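Side-chain contacts in RagA protein (Porphyromonas gingivalis, PDB 6SLN), which probably imports nutrients, most likely peptides, across the outer membrane as a TonB-dependent beta-barrel transporter: residues S472-P477 with K544-S549; E488-A493 with L559-V564. All coordinates share one frame; numbering follows the deposited sequence.

Interaction 1: residues S472-P477 with K544-S549; sequences SSKRMP and KLMLLS
Met546 lays the end of its side chain across the aliphatic part of Lys474, and the same thioether reaches the ring of Pro477. On the lysine, the methylenes do the touching: Met546 CE lies 3.7 Å from Lys474 CD and 4.0 Å from Lys474 CG, so the two chains meet at a slant in the middle of the lysine and not at its ammonium end. Met546 carries its CG opposite the carbonyl carbon, and a bend at the last torsion (chi3 78°) folds CE over the lysine methylenes, with SD between Lys474 CD and Pro477 CD. Pro477 meets the sulfur through its ring carbon CD, 3.9 Å from Met546 SD. Met476 adds a looser contact: its bond from CA starts off away from Met546, but the side chain curls back until Met476 CE is 4.2 Å from Met546 SD. No hydrogen bond crosses between the two segments, and the contact rests on van der Waals packing of one thioether against methylenes, a pyrrolidine ring and a second methionine. Close by, Arg475 turns its guanidinium the other way, to a salt bridge with Glu488, while the backbone O of Met546 accepts a hydrogen bond from Arg489 and the Met546 side chain also touches Phe540. Leu548, further along the loop, packs on Pro560 of the second subunit. Here the end of strand 456-475 and the start of the following loop meet the long connection between strands 515-540 and 561-580, a packing of loop on strand end, probably at the extracellular end of a TonB-dependent receptor beta-barrel.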
loop_
_atom_site.group_PDB
_atom_site.type_symbol
_atom_site.label_atom_id
_atom_site.label_comp_id
_atom_site.label_asym_id
_atom_site.label_seq_id
_atom_site.Cartn_x
_atom_site.Cartn_y
_atom_site.Cartn_z
ATOM N N SER A 472 -0.640 9.157 -5.862
ATOM C CA SER A 472 0.116 9.759 -4.786
ATOM C C SER A 472 -0.569 11.057 -4.437
ATOM O O SER A 472 -0.916 11.834 -5.329
ATOM C CB SER A 472 1.567 10.007 -5.202
ATOM O OG SER A 472 2.280 10.464 -4.079
ATOM N N SER A 473 -0.766 11.287 -3.153
ATOM C CA SER A 473 -1.517 12.447 -2.716
ATOM C C SER A 473 -0.904 12.964 -1.422
ATOM O O SER A 473 -0.533 12.179 -0.543
ATOM C CB SER A 473 -3.004 12.089 -2.546
ATOM O OG SER A 473 -3.597 12.828 -1.493
ATOM N N LYS A 474 -0.793 14.287 -1.310
ATOM C CA LYS A 474 -0.145 14.891 -0.157
ATOM C C LYS A 474 -0.988 16.027 0.398
ATOM O O LYS A 474 -1.689 16.725 -0.341
ATOM C CB LYS A 474 1.261 15.420 -0.513
ATOM C CG LYS A 474 2.332 14.336 -0.570
ATOM C CD LYS A 474 3.707 14.935 -0.655
ATOM C CE LYS A 474 4.467 14.327 -1.802
ATOM N NZ LYS A 474 5.926 14.505 -1.617
ATOM N N ARG A 475 -0.910 16.192 1.714
ATOM C CA ARG A 475 -1.342 17.399 2.418
ATOM C C ARG A 475 -0.072 18.074 2.938
ATOM O O ARG A 475 0.528 17.607 3.911
ATOM C CB ARG A 475 -2.298 17.052 3.555
ATOM C CG ARG A 475 -3.520 17.903 3.597
ATOM C CD ARG A 475 -4.489 17.601 4.771
ATOM N NE ARG A 475 -5.013 16.228 4.791
ATOM C CZ ARG A 475 -5.824 15.684 3.882
ATOM N NH1 ARG A 475 -6.243 16.377 2.829
ATOM N NH2 ARG A 475 -6.211 14.419 4.029
ATOM N N MET A 476 0.332 19.172 2.300
ATOM C CA MET A 476 1.646 19.771 2.555
ATOM C C MET A 476 1.750 20.339 3.972
ATOM O O MET A 476 0.857 21.067 4.417
ATOM C CB MET A 476 1.927 20.866 1.526
ATOM C CG MET A 476 2.092 20.329 0.097
ATOM S SD MET A 476 3.273 18.953 -0.001
ATOM C CE MET A 476 4.693 19.784 0.684
ATOM N N PRO A 477 2.810 20.032 4.708
ATOM C CA PRO A 477 2.974 20.634 6.035
ATOM C C PRO A 477 3.210 22.134 5.928
ATOM O O PRO A 477 3.527 22.665 4.864
ATOM C CB PRO A 477 4.203 19.920 6.610
ATOM C CG PRO A 477 4.968 19.514 5.412
ATOM C CD PRO A 477 3.947 19.186 4.336
ATOM N N LYS A 544 10.593 17.714 3.130
ATOM C CA LYS A 544 11.659 16.838 2.658
ATOM C C LYS A 544 11.636 15.475 3.309
ATOM O O LYS A 544 12.372 14.591 2.867
ATOM C CB LYS A 544 13.035 17.483 2.916
ATOM C CG LYS A 544 13.539 18.398 1.784
ATOM C CD LYS A 544 13.291 19.866 2.054
ATOM C CE LYS A 544 14.003 20.329 3.328
ATOM N NZ LYS A 544 13.376 21.542 3.947
ATOM N N LEU A 545 10.830 15.296 4.352
ATOM C CA LEU A 545 10.761 14.056 5.121
ATOM C C LEU A 545 9.303 13.569 5.129
ATOM O O LEU A 545 8.587 13.667 6.138
ATOM C CB LEU A 545 11.303 14.284 6.518
ATOM C CG LEU A 545 12.606 15.089 6.577
ATOM C CD1 LEU A 545 12.798 15.746 7.939
ATOM C CD2 LEU A 545 13.819 14.220 6.237
ATOM N N MET A 546 8.863 13.033 3.987
ATOM C CA MET A 546 7.460 12.692 3.791
ATOM C C MET A 546 7.275 11.260 3.264
ATOM O O MET A 546 6.285 10.964 2.586
ATOM C CB MET A 546 6.792 13.709 2.860
ATOM C CG MET A 546 6.539 15.043 3.510
ATOM S SD MET A 546 5.414 16.071 2.566
ATOM C CE MET A 546 3.859 15.318 3.020
ATOM N N LEU A 547 8.205 10.354 3.562
ATOM C CA LEU A 547 7.945 8.943 3.311
ATOM C C LEU A 547 6.864 8.436 4.270
ATOM O O LEU A 547 6.783 8.865 5.429
ATOM C CB LEU A 547 9.225 8.119 3.473
ATOM C CG LEU A 547 10.407 8.390 2.528
ATOM C CD1 LEU A 547 11.540 7.416 2.790
ATOM C CD2 LEU A 547 9.987 8.348 1.066
ATOM N N LEU A 548 6.022 7.520 3.783
ATOM C CA LEU A 548 4.960 6.994 4.630
ATOM C C LEU A 548 5.530 6.458 5.936
ATOM O O LEU A 548 4.931 6.634 7.001
ATOM C CB LEU A 548 4.181 5.901 3.887
ATOM C CG LEU A 548 3.297 6.414 2.741
ATOM C CD1 LEU A 548 2.567 5.311 2.015
ATOM C CD2 LEU A 548 2.319 7.470 3.248
ATOM N N SER A 549 6.708 5.835 5.879
ATOM C CA SER A 549 7.349 5.280 7.067
ATOM C C SER A 549 7.686 6.321 8.109
ATOM O O SER A 549 8.070 5.949 9.224
ATOM C CB SER A 549 8.631 4.578 6.678
ATOM O OG SER A 549 9.289 5.344 5.706
#

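Interaction 2: residues E488-A493 with L559-V564; sequences ERRERA and LPEHRV
Arg492 and Glu561 sit where the two segments come nearest, with Arg492 CA 8.2 Å from Glu561 CA; they belong to strands that are not direct neighbours, since strand 515-540 pairs antiparallel with both. The gap is spanned by a side-on, two-nitrogen salt bridge. Arg492, extended from CG to NE, offers NE to Glu561 OE1 at 2.7 Å, with an N-H...O angle of 161° and the oxygen in the guanidinium plane. Its NH2 reaches Glu561 OE2 at 2.8 Å on the syn lone pair. Guanidinium and carboxylate are nearly coplanar, 27° apart. Glu561 stays extended beyond CG, which carries its carboxylate across to the arginine. Arg490, bent at chi2 and chi3, comes in at about a right angle: its CD is 3.5 Å from Glu561 OE1, and its NH1 lies over the centre of the Arg492 guanidinium, 3.1 Å above the plane. No N-H of Arg490 points at Glu561, so beyond the CD contact this second arginine probably contributes only through its charge. With two bonds, one to each oxygen, the carboxylate is fixed in rotation, and the two nearby positive charges would be expected to keep Glu561 ionised.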
loop_
_atom_site.group_PDB
_atom_site.type_symbol
_atom_site.label_atom_id
_atom_site.label_comp_id
_atom_site.label_asym_id
_atom_site.label_seq_id
_atom_site.Cartn_x
_atom_site.Cartn_y
_atom_site.Cartn_z
ATOM N N GLU A 488 0.283 15.338 5.511
ATOM C CA GLU A 488 -0.267 14.008 5.326
ATOM C C GLU A 488 0.080 13.519 3.925
ATOM O O GLU A 488 0.346 14.296 3.004
ATOM C CB GLU A 488 -1.800 13.986 5.557
ATOM C CG GLU A 488 -2.267 14.928 6.691
ATOM C CD GLU A 488 -3.695 14.660 7.189
ATOM O OE1 GLU A 488 -4.465 13.952 6.502
ATOM O OE2 GLU A 488 -4.051 15.172 8.277
ATOM N N ARG A 489 0.039 12.212 3.759
ATOM C CA ARG A 489 0.373 11.645 2.469
ATOM C C ARG A 489 -0.372 10.330 2.351
ATOM O O ARG A 489 -0.523 9.618 3.347
ATOM C CB ARG A 489 1.876 11.432 2.352
ATOM C CG ARG A 489 2.289 10.793 1.056
ATOM C CD ARG A 489 3.787 10.713 0.941
ATOM N NE ARG A 489 4.209 10.375 -0.410
ATOM C CZ ARG A 489 5.480 10.356 -0.798
ATOM N NH1 ARG A 489 6.438 10.659 0.074
ATOM N NH2 ARG A 489 5.791 10.023 -2.047
ATOM N N ARG A 490 -0.851 10.024 1.145
ATOM C CA ARG A 490 -1.567 8.778 0.888
ATOM C C ARG A 490 -1.048 8.197 -0.416
ATOM O O ARG A 490 -0.874 8.920 -1.401
ATOM C CB ARG A 490 -3.100 8.993 0.833
ATOM C CG ARG A 490 -3.912 7.848 0.194
ATOM C CD ARG A 490 -5.299 7.668 0.840
ATOM N NE ARG A 490 -6.032 8.918 0.993
ATOM C CZ ARG A 490 -6.459 9.683 -0.017
ATOM N NH1 ARG A 490 -6.232 9.334 -1.280
ATOM N NH2 ARG A 490 -7.108 10.820 0.234
ATOM N N GLU A 491 -0.761 6.903 -0.405
ATOM C CA GLU A 491 -0.270 6.208 -1.583
ATOM C C GLU A 491 -1.153 5.000 -1.870
ATOM O O GLU A 491 -1.550 4.260 -0.953
ATOM C CB GLU A 491 1.179 5.754 -1.393
ATOM C CG GLU A 491 2.100 6.865 -1.050
ATOM C CD GLU A 491 2.618 7.565 -2.276
ATOM O OE1 GLU A 491 2.599 6.957 -3.362
ATOM O OE2 GLU A 491 3.058 8.728 -2.145
ATOM N N ARG A 492 -1.427 4.777 -3.149
ATOM C CA ARG A 492 -2.368 3.748 -3.539
ATOM C C ARG A 492 -1.808 2.966 -4.704
ATOM O O ARG A 492 -1.097 3.512 -5.558
ATOM C CB ARG A 492 -3.718 4.344 -3.947
ATOM C CG ARG A 492 -4.673 4.508 -2.801
ATOM C CD ARG A 492 -5.762 5.390 -3.227
ATOM N NE ARG A 492 -6.672 5.695 -2.134
ATOM C CZ ARG A 492 -7.615 6.625 -2.223
ATOM N NH1 ARG A 492 -7.735 7.309 -3.350
ATOM N NH2 ARG A 492 -8.426 6.862 -1.202
ATOM N N ALA A 493 -2.184 1.691 -4.758
ATOM C CA ALA A 493 -1.777 0.815 -5.846
ATOM C C ALA A 493 -2.995 0.041 -6.295
ATOM O O ALA A 493 -3.610 -0.658 -5.487
ATOM C CB ALA A 493 -0.660 -0.133 -5.408
ATOM N N LEU A 559 -5.925 2.610 9.550
ATOM C CA LEU A 559 -5.946 1.345 8.836
ATOM C C LEU A 559 -5.635 1.590 7.372
ATOM O O LEU A 559 -5.910 2.663 6.855
ATOM C CB LEU A 559 -7.302 0.679 8.947
ATOM C CG LEU A 559 -7.582 0.032 10.297
ATOM C CD1 LEU A 559 -9.093 -0.248 10.432
ATOM C CD2 LEU A 559 -6.770 -1.239 10.435
ATOM N N PRO A 560 -5.039 0.632 6.684
ATOM C CA PRO A 560 -4.853 0.793 5.237
ATOM C C PRO A 560 -6.182 0.671 4.514
ATOM O O PRO A 560 -7.219 0.365 5.104
ATOM C CB PRO A 560 -3.904 -0.343 4.845
ATOM C CG PRO A 560 -3.421 -0.928 6.160
ATOM C CD PRO A 560 -4.451 -0.612 7.194
ATOM N N GLU A 561 -6.139 0.936 3.211
ATOM C CA GLU A 561 -7.269 0.718 2.322
ATOM C C GLU A 561 -7.078 -0.595 1.569
ATOM O O GLU A 561 -5.963 -0.953 1.189
ATOM C CB GLU A 561 -7.437 1.871 1.326
ATOM C CG GLU A 561 -7.976 3.149 1.935
ATOM C CD GLU A 561 -7.929 4.370 0.973
ATOM O OE1 GLU A 561 -6.908 4.592 0.266
ATOM O OE2 GLU A 561 -8.928 5.126 0.944
ATOM N N HIS A 562 -8.186 -1.291 1.318
ATOM C CA HIS A 562 -8.108 -2.590 0.668
ATOM C C HIS A 562 -9.458 -3.001 0.093
ATOM O O HIS A 562 -10.401 -3.278 0.844
ATOM C CB HIS A 562 -7.628 -3.620 1.670
ATOM C CG HIS A 562 -7.039 -4.829 1.035
ATOM N ND1 HIS A 562 -6.569 -5.899 1.769
ATOM C CD2 HIS A 562 -6.856 -5.144 -0.267
ATOM C CE1 HIS A 562 -6.108 -6.819 0.938
ATOM N NE2 HIS A 562 -6.265 -6.383 -0.302
ATOM N N ARG A 563 -9.542 -3.083 -1.226
ATOM C CA ARG A 563 -10.719 -3.614 -1.892
ATOM C C ARG A 563 -10.267 -4.635 -2.924
ATOM O O ARG A 563 -9.155 -4.557 -3.465
ATOM C CB ARG A 563 -11.555 -2.514 -2.571
ATOM C CG ARG A 563 -12.653 -1.895 -1.705
ATOM C CD ARG A 563 -12.750 -0.361 -1.874
ATOM N NE ARG A 563 -12.511 0.143 -3.237
ATOM C CZ ARG A 563 -11.906 1.305 -3.514
ATOM N NH1 ARG A 563 -11.471 2.094 -2.525
ATOM N NH2 ARG A 563 -11.727 1.682 -4.782
ATOM N N VAL A 564 -11.132 -5.609 -3.172
ATOM C CA VAL A 564 -10.874 -6.690 -4.111
ATOM C C VAL A 564 -12.174 -6.954 -4.858
ATOM O O VAL A 564 -13.257 -6.913 -4.267
ATOM C CB VAL A 564 -10.377 -7.959 -3.379
ATOM C CG1 VAL A 564 -10.117 -9.072 -4.358
ATOM C CG2 VAL A 564 -9.130 -7.659 -2.547
#

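How the interactions relate
From the N terminus the segments come in the order 472-477, 488-493, 544-549, 559-564, so interactions 1 and 2 alternate along the chain and cross instead of nesting. Interaction 1 brings the loop after strand 515-540 back to the end of strand 456-475, closing 66 intervening residues; interaction 2 closes 65, from strand 487-510 to the start of strand 561-580. Their centres are 14 Å apart, and they are joined directly: Ser472 OG probably hydrogen-bonds Glu491 OE2, and Leu548 CD1 packs on Glu491 CG. Together they link strands 456-475, 487-510 and 561-580 and the loop after strand 515-540, the strand that lies between the last two, in a region that also meets the second subunit.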